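Local atomic coordinates of DTDP-4-dehydrorhamnose reductase, rfbD ortholog (Clostridium acetobutylicum, PDB entry 1VL0), a protein that probably catalyses the NAD(P)H-dependent reduction of dTDP-6-deoxy-L-lyxo-4-hexulose to dTDP-L-rhamnose, and binds NADH. Residues A[162-167]-A[227-232]. Numbering follows the deposited sequence.
Sequences WLYGDG and YDFAVE. With NAI (1,4-dihydronicotinamide adenine dinucleotide), chain D.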
loop_
_atom_site.group_PDB
_atom_site.type_symbol
_atom_site.label_atom_id
_atom_site.label_comp_id
_atom_site.label_asym_id
_atom_site.label_seq_id
_atom_site.Cartn_x
_atom_site.Cartn_y
_atom_site.Cartn_z
ATOM N N TRP A 162 -3.485 25.175 7.117
ATOM C CA TRP A 162 -3.650 26.587 7.512
ATOM C C TRP A 162 -3.466 27.455 6.284
ATOM O O TRP A 162 -2.691 28.413 6.275
ATOM C CB TRP A 162 -2.635 26.952 8.575
ATOM C CG TRP A 162 -2.836 26.298 9.884
ATOM C CD1 TRP A 162 -3.408 25.068 10.146
ATOM C CD2 TRP A 162 -2.415 26.808 11.151
ATOM N NE1 TRP A 162 -3.368 24.801 11.496
ATOM C CE2 TRP A 162 -2.796 25.863 12.139
ATOM C CE3 TRP A 162 -1.819 27.997 11.563
ATOM C CZ2 TRP A 162 -2.576 26.073 13.493
ATOM C CZ3 TRP A 162 -1.589 28.187 12.870
ATOM C CH2 TRP A 162 -1.971 27.235 13.840
ATOM N N LEU A 163 -4.201 27.129 5.239
ATOM C CA LEU A 163 -3.911 27.681 3.923
ATOM C C LEU A 163 -4.701 28.959 3.592
ATOM O O LEU A 163 -5.928 29.019 3.752
ATOM C CB LEU A 163 -4.224 26.628 2.856
ATOM C CG LEU A 163 -3.801 26.954 1.447
ATOM C CD1 LEU A 163 -2.303 26.984 1.327
ATOM C CD2 LEU A 163 -4.426 25.952 0.470
ATOM N N TYR A 164 -4.000 29.973 3.086
ATOM C CA TYR A 164 -4.651 31.227 2.728
ATOM C C TYR A 164 -4.218 31.637 1.339
ATOM O O TYR A 164 -3.122 31.355 0.887
ATOM C CB TYR A 164 -4.387 32.360 3.769
ATOM C CG TYR A 164 -2.911 32.699 3.940
ATOM C CD1 TYR A 164 -2.301 33.601 3.108
ATOM C CD2 TYR A 164 -2.159 32.107 4.921
ATOM C CE1 TYR A 164 -0.971 33.905 3.242
ATOM C CE2 TYR A 164 -0.841 32.394 5.063
ATOM C CZ TYR A 164 -0.259 33.323 4.245
ATOM O OH TYR A 164 1.072 33.580 4.334
ATOM N N GLY A 165 -5.116 32.328 0.676
ATOM C CA GLY A 165 -4.883 32.832 -0.678
ATOM C C GLY A 165 -6.144 33.518 -1.184
ATOM O O GLY A 165 -6.882 34.153 -0.418
ATOM N N ASP A 166 -6.379 33.370 -2.479
ATOM C CA ASP A 166 -7.451 34.023 -3.178
ATOM C C ASP A 166 -8.818 33.296 -2.944
ATOM O O ASP A 166 -9.347 32.577 -3.798
ATOM C CB ASP A 166 -7.093 34.106 -4.656
ATOM C CG ASP A 166 -8.013 35.051 -5.439
ATOM O OD1 ASP A 166 -8.903 35.671 -4.821
ATOM O OD2 ASP A 166 -7.857 35.255 -6.659
ATOM N N GLY A 167 -9.368 33.490 -1.748
ATOM C CA GLY A 167 -10.633 32.882 -1.377
ATOM C C GLY A 167 -10.839 33.168 0.089
ATOM O O GLY A 167 -10.070 33.948 0.687
ATOM N N TYR A 227 -3.685 32.071 17.665
ATOM C CA TYR A 227 -3.556 33.327 18.392
ATOM C C TYR A 227 -2.364 34.157 17.832
ATOM O O TYR A 227 -2.507 35.309 17.446
ATOM C CB TYR A 227 -3.449 33.059 19.908
ATOM C CG TYR A 227 -2.954 34.261 20.693
ATOM C CD1 TYR A 227 -3.811 35.318 21.022
ATOM C CD2 TYR A 227 -1.606 34.365 21.051
ATOM C CE1 TYR A 227 -3.344 36.427 21.704
ATOM C CE2 TYR A 227 -1.129 35.457 21.725
ATOM C CZ TYR A 227 -2.004 36.495 22.054
ATOM O OH TYR A 227 -1.523 37.575 22.739
ATOM N N ASP A 228 -1.194 33.543 17.728
ATOM C CA ASP A 228 -0.028 34.221 17.202
ATOM C C ASP A 228 -0.281 34.700 15.751
ATOM O O ASP A 228 0.181 35.759 15.330
ATOM C CB ASP A 228 1.155 33.288 17.162
ATOM C CG ASP A 228 1.625 32.815 18.522
ATOM O OD1 ASP A 228 1.577 33.609 19.486
ATOM O OD2 ASP A 228 2.067 31.651 18.677
ATOM N N PHE A 229 -0.984 33.888 14.996
ATOM C CA PHE A 229 -1.323 34.187 13.581
ATOM C C PHE A 229 -2.172 35.473 13.561
ATOM O O PHE A 229 -1.845 36.427 12.844
ATOM C CB PHE A 229 -2.039 32.973 13.029
ATOM C CG PHE A 229 -2.297 32.967 11.547
ATOM C CD1 PHE A 229 -1.848 33.967 10.681
ATOM C CD2 PHE A 229 -3.001 31.906 11.002
ATOM C CE1 PHE A 229 -2.113 33.900 9.304
ATOM C CE2 PHE A 229 -3.250 31.851 9.627
ATOM C CZ PHE A 229 -2.819 32.861 8.791
ATOM N N ALA A 230 -3.203 35.521 14.414
ATOM C CA ALA A 230 -4.095 36.686 14.524
ATOM C C ALA A 230 -3.324 37.946 14.942
ATOM O O ALA A 230 -3.478 39.012 14.345
ATOM C CB ALA A 230 -5.217 36.396 15.499
ATOM N N VAL A 231 -2.481 37.820 15.959
ATOM C CA VAL A 231 -1.699 38.937 16.452
ATOM C C VAL A 231 -0.811 39.514 15.344
ATOM O O VAL A 231 -0.679 40.738 15.207
ATOM C CB VAL A 231 -0.853 38.494 17.690
ATOM C CG1 VAL A 231 0.167 39.569 18.098
ATOM C CG2 VAL A 231 -1.777 38.252 18.850
ATOM N N GLU A 232 -0.218 38.658 14.528
ATOM C CA GLU A 232 0.611 39.145 13.435
ATOM C C GLU A 232 -0.235 39.786 12.353
ATOM O O GLU A 232 0.166 40.799 11.816
ATOM C CB GLU A 232 1.484 38.039 12.883
ATOM C CG GLU A 232 2.397 38.422 11.716
ATOM C CD GLU A 232 3.577 39.302 12.107
ATOM O OE1 GLU A 232 3.739 39.669 13.293
ATOM O OE2 GLU A 232 4.365 39.605 11.201
HETATM P PA NAI D . -11.049 25.850 -1.855
HETATM O O1A NAI D . -12.149 25.463 -0.906
HETATM O O2A NAI D . -10.690 27.315 -1.815
HETATM O O5B NAI D . -11.478 25.302 -3.301
HETATM C C5B NAI D . -11.854 23.942 -3.402
HETATM C C4B NAI D . -12.631 23.687 -4.687
HETATM O O4B NAI D . -13.311 22.436 -4.594
HETATM C C3B NAI D . -13.739 24.691 -5.000
HETATM O O3B NAI D . -13.417 25.440 -6.157
HETATM C C2B NAI D . -14.960 23.782 -5.206
HETATM O O2B NAI D . -15.953 24.287 -6.089
HETATM C C1B NAI D . -14.248 22.501 -5.651
HETATM N N9A NAI D . -15.048 21.274 -5.821
HETATM C C8A NAI D . -15.956 20.792 -4.920
HETATM N N7A NAI D . -16.508 19.674 -5.433
HETATM C C5A NAI D . -15.996 19.425 -6.660
HETATM C C6A NAI D . -16.240 18.410 -7.588
HETATM N N6A NAI D . -17.133 17.463 -7.348
HETATM N N1A NAI D . -15.550 18.408 -8.779
HETATM C C2A NAI D . -14.609 19.410 -9.041
HETATM N N3A NAI D . -14.389 20.426 -8.145
HETATM C C4A NAI D . -15.063 20.436 -6.942
HETATM O O3 NAI D . -9.787 24.905 -1.561
HETATM P PN NAI D . -8.305 25.363 -1.096
HETATM O O1N NAI D . -7.471 25.701 -2.266
HETATM O O2N NAI D . -8.438 26.183 0.128
HETATM O O5D NAI D . -7.727 23.895 -0.734
HETATM C C5D NAI D . -6.895 23.237 -1.680
HETATM C C4D NAI D . -6.465 21.905 -1.125
HETATM O O4D NAI D . -5.754 22.057 0.123
HETATM C C3D NAI D . -7.645 20.969 -0.868
HETATM O O3D NAI D . -7.283 19.762 -1.477
HETATM C C2D NAI D . -7.745 20.844 0.652
HETATM O O2D NAI D . -8.210 19.607 1.183
HETATM C C1D NAI D . -6.286 21.104 1.045
HETATM N N1N NAI D . -6.126 21.660 2.387
HETATM C C2N NAI D . -6.498 22.966 2.614
HETATM C C3N NAI D . -6.314 23.486 3.894
HETATM C C7N NAI D . -7.005 24.754 4.297
HETATM O O7N NAI D . -6.554 25.391 5.462
HETATM N N7N NAI D . -8.010 25.246 3.561
HETATM C C4N NAI D . -5.759 22.687 4.903
HETATM C C5N NAI D . -5.388 21.365 4.657
HETATM C C6N NAI D . -5.592 20.879 3.369
#
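Phe229 reaches out from helix 226-237 and touches both Trp162 and Tyr164 with its ring, by different atoms. The contact is entirely apolar. On the Trp162 side, Phe229 CD2 meets CE3 of the indole at 4.1 Å. The two side chains point in opposing directions and pass alongside one another. On the Tyr164 side, Phe229 CZ lies 4.0 Å from Tyr164 CD2. Both approaches are oblique. With CG anti to the backbone N (chi1 -171°), the Phe229 ring extends toward the strand end. All three aromatic residues are buried. Pro194 of strand 191-196 touches each of them, and Leu283 touches Tyr164 and Phe229. Trp162 also stacks on Trp226.

Strand 155-164 belongs to the largely parallel sheet of this extended SDR enzyme, a Rossmann-type fold. The contact joins the end of that strand to a helix that begins about 60 residues further on.

At Leu163 the strand end also meets the cofactor. Leu163 N donates a nearly straight hydrogen bond to the carboxamide O7N of the bound dihydronicotinamide (2.9 Å, 174°). Leu163 CB packs 3.6 Å from the carboxamide carbon C7N, and CD2 lies 4.0 Å from the phosphate oxygen O2N. Leu163 O accepts a hydrogen bond from Gln23 NE2, linking two NADH-binding residues.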